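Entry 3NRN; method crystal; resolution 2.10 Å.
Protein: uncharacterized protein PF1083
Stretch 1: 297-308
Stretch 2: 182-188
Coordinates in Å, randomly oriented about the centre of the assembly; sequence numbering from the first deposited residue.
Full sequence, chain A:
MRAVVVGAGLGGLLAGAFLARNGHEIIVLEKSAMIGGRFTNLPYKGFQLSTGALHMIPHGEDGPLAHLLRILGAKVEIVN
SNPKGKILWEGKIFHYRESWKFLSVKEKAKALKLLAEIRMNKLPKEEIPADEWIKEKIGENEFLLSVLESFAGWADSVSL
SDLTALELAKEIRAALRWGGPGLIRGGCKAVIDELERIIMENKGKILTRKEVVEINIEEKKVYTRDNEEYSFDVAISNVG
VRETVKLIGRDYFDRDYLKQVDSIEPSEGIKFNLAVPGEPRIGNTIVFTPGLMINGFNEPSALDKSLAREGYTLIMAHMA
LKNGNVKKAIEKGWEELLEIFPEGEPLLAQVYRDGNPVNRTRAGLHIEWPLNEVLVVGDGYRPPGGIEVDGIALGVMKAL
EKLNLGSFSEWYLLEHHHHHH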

# COMPACT_ATOMS: atom_id res chain seq x y z
N PHE A 297 12.04 2.73 8.79
CA PHE A 297 12.41 1.36 8.49
C PHE A 297 11.75 0.38 9.45
O PHE A 297 11.28 0.78 10.52
CB PHE A 297 13.94 1.19 8.52
CG PHE A 297 14.57 1.47 9.86
CD1 PHE A 297 14.60 0.50 10.86
CD2 PHE A 297 15.15 2.72 10.13
CE1 PHE A 297 15.20 0.75 12.09
CE2 PHE A 297 15.74 2.98 11.36
CZ PHE A 297 15.77 1.99 12.35
N ASN A 298 11.70 -0.88 9.05
CA ASN A 298 11.11 -1.93 9.87
C ASN A 298 12.03 -3.14 9.87
O ASN A 298 13.09 -3.12 9.24
CB ASN A 298 9.70 -2.30 9.35
CG ASN A 298 9.74 -3.23 8.14
OD1 ASN A 298 10.69 -3.24 7.36
ND2 ASN A 298 8.68 -4.02 7.98
N GLU A 299 11.62 -4.19 10.57
CA GLU A 299 12.40 -5.42 10.67
C GLU A 299 11.43 -6.60 10.56
O GLU A 299 11.07 -7.23 11.55
CB GLU A 299 13.13 -5.44 12.02
CG GLU A 299 13.98 -6.66 12.29
CD GLU A 299 14.85 -6.48 13.53
OE1 GLU A 299 16.04 -6.15 13.38
OE2 GLU A 299 14.32 -6.66 14.64
N PRO A 300 11.00 -6.92 9.33
CA PRO A 300 10.05 -8.00 9.04
C PRO A 300 10.36 -9.37 9.64
O PRO A 300 9.44 -10.11 9.99
CB PRO A 300 10.00 -8.02 7.51
CG PRO A 300 11.35 -7.53 7.11
CD PRO A 300 11.60 -6.40 8.08
N SER A 301 11.64 -9.71 9.78
CA SER A 301 12.03 -10.99 10.35
C SER A 301 11.81 -11.04 11.86
O SER A 301 12.00 -12.08 12.49
CB SER A 301 13.50 -11.28 10.04
OG SER A 301 14.33 -10.32 10.66
N ALA A 302 11.41 -9.91 12.43
CA ALA A 302 11.15 -9.84 13.87
C ALA A 302 9.94 -10.69 14.22
O ALA A 302 9.69 -10.95 15.40
CB ALA A 302 10.92 -8.40 14.29
N LEU A 303 9.19 -11.12 13.21
CA LEU A 303 8.01 -11.97 13.41
C LEU A 303 8.29 -13.33 12.79
O LEU A 303 8.20 -14.36 13.46
CB LEU A 303 6.76 -11.36 12.76
CG LEU A 303 5.53 -12.29 12.70
CD1 LEU A 303 5.11 -12.68 14.11
CD2 LEU A 303 4.37 -11.60 11.99
N ASP A 304 8.63 -13.33 11.51
CA ASP A 304 8.93 -14.56 10.81
C ASP A 304 10.43 -14.60 10.53
O ASP A 304 10.91 -13.91 9.64
CB ASP A 304 8.15 -14.63 9.50
CG ASP A 304 8.34 -15.94 8.77
OD1 ASP A 304 9.28 -16.69 9.13
OD2 ASP A 304 7.55 -16.22 7.84
N LYS A 305 11.15 -15.41 11.30
CA LYS A 305 12.60 -15.52 11.15
C LYS A 305 13.03 -16.16 9.83
O LYS A 305 14.15 -15.93 9.36
CB LYS A 305 13.20 -16.32 12.31
CG LYS A 305 14.72 -16.19 12.41
CD LYS A 305 15.33 -17.26 13.30
CE LYS A 305 15.24 -18.64 12.67
NZ LYS A 305 15.93 -19.69 13.47
N SER A 306 12.16 -16.97 9.24
CA SER A 306 12.48 -17.63 7.97
C SER A 306 12.62 -16.62 6.85
O SER A 306 13.13 -16.94 5.77
CB SER A 306 11.39 -18.64 7.61
OG SER A 306 10.18 -17.98 7.28
N LEU A 307 12.16 -15.40 7.09
CA LEU A 307 12.24 -14.33 6.10
C LEU A 307 13.68 -13.86 5.93
O LEU A 307 14.05 -13.37 4.87
CB LEU A 307 11.36 -13.16 6.52
CG LEU A 307 9.94 -13.11 5.93
CD1 LEU A 307 9.33 -14.49 5.83
CD2 LEU A 307 9.10 -12.19 6.78
N ALA A 308 14.48 -14.02 6.98
CA ALA A 308 15.89 -13.63 6.94
C ALA A 308 16.78 -14.85 6.76
O ALA A 308 16.32 -15.98 6.90
CB ALA A 308 16.26 -12.90 8.23
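Stretch 2 (182-188) GLIRGGC

Stretch 2 enters as a short strand, Gly182 to Ile184, and then folds through a type II beta turn from Ile184 to Gly187. The CA register gives its direction: Leu183 lies nearest Pro300 (6.3 Å, CA to CA) and Arg185 nearest Asp304 (5.3 Å, CA to CA), so residue numbers rise together along the two stretches. Together they bury 463 Å², over a sequence separation of at least 115 residues.

Gly182, extended at phi/psi -153/147, makes no contact. Leu183 (-90/156) points its CA-to-CB bond toward stretch 1 and has the largest covered area of either stretch, 107 Å². Its side chain, chi1 m and chi2 t, reaches the bend where stretch 1 leaves its strand and enters a 3-10 segment: Leu183 CD2 lies 3.8 Å from Asn298 ND2, while Leu183 CD1 lies 3.8 Å from Glu299 O, 3.6 Å from Pro300 O and 4.3 Å from Ala302 CB. Leu303 CD2 packs 3.6 Å from Leu183 CB and 3.4 Å from Leu183 O, covering side chain and backbone alike.

Ile184 (-112/119) alternates with Leu183, as expected in a strand, and its CB points away. Its backbone still takes part: Leu303 CD2 is 4.0 Å from Ile184 C, and a water links the two stretches by donating to Pro300 O at 2.7 Å and, weakly, to Ile184 O at 3.3 Å.

Arg185 occupies the second position of the turn at -65/133. Its CB points sideways, but the end of the side chain comes nearer, placing Arg185 NH2 3.0 Å from Leu303 O and 3.8 Å from Leu303 CD1. Arg185 NH1 forms a long salt bridge with Asp304 OD1, at 3.9 Å.

Gly186 supplies a direct hydrogen bond between the stretches: Gly186 N donates to Asp304 OD2 at 2.7 Å, with an N-H...O angle of 135°. The other carboxylate oxygen, Asp304 OD1, accepts from Ser306 N at 2.9 Å and from Ser306 OG at a very short 2.4 Å, so Asp304 ties its own loop to the turn. At 89/-3, a CB on Gly186 would be jammed against the preceding carbonyl oxygen, which by itself calls for glycine.

Gly187 closes the turn, Gly187 N donating to Ile184 O at 2.9 Å. Leu307 CD1 rests against this peptide, 4.1 Å from both Gly186 C and Gly187 N. Positive phi, 77°, favours glycine here too. Beyond it, Cys188 is out of reach of stretch 1.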

# COMPACT_ATOMS: atom_id res chain seq x y z
N GLY A 182 1.28 -3.94 11.32
CA GLY A 182 1.47 -5.32 11.73
C GLY A 182 2.23 -6.07 10.66
O GLY A 182 2.09 -5.77 9.47
N LEU A 183 3.04 -7.03 11.09
CA LEU A 183 3.84 -7.85 10.19
C LEU A 183 3.05 -9.09 9.78
O LEU A 183 2.16 -9.53 10.50
CB LEU A 183 5.14 -8.27 10.88
CG LEU A 183 6.14 -7.17 11.25
CD1 LEU A 183 7.37 -7.80 11.91
CD2 LEU A 183 6.55 -6.40 10.01
N ILE A 184 3.41 -9.64 8.63
CA ILE A 184 2.74 -10.81 8.08
C ILE A 184 3.64 -12.05 8.08
O ILE A 184 4.68 -12.06 7.43
CB ILE A 184 2.32 -10.57 6.62
CG1 ILE A 184 1.67 -9.19 6.48
CG2 ILE A 184 1.36 -11.66 6.18
CD1 ILE A 184 1.43 -8.79 5.05
N ARG A 185 3.25 -13.09 8.80
CA ARG A 185 4.06 -14.30 8.80
C ARG A 185 4.04 -14.85 7.39
O ARG A 185 2.97 -14.93 6.76
CB ARG A 185 3.50 -15.34 9.78
CG ARG A 185 4.27 -16.66 9.79
CD ARG A 185 3.88 -17.52 10.99
NE ARG A 185 4.36 -16.94 12.24
CZ ARG A 185 5.64 -16.91 12.60
NH1 ARG A 185 6.57 -17.42 11.81
NH2 ARG A 185 5.99 -16.34 13.75
N GLY A 186 5.22 -15.19 6.87
CA GLY A 186 5.31 -15.72 5.52
C GLY A 186 5.48 -14.61 4.50
O GLY A 186 5.64 -14.88 3.31
N GLY A 187 5.46 -13.36 4.95
CA GLY A 187 5.63 -12.25 4.03
C GLY A 187 4.37 -11.96 3.24
O GLY A 187 3.32 -12.58 3.48
N CYS A 188 4.46 -11.04 2.29
CA CYS A 188 3.31 -10.68 1.45
C CYS A 188 2.73 -11.88 0.72
O CYS A 188 1.51 -11.97 0.53
CB CYS A 188 3.71 -9.61 0.43
SG CYS A 188 4.20 -8.01 1.11
O HOH W 1 6.95 -11.06 9.55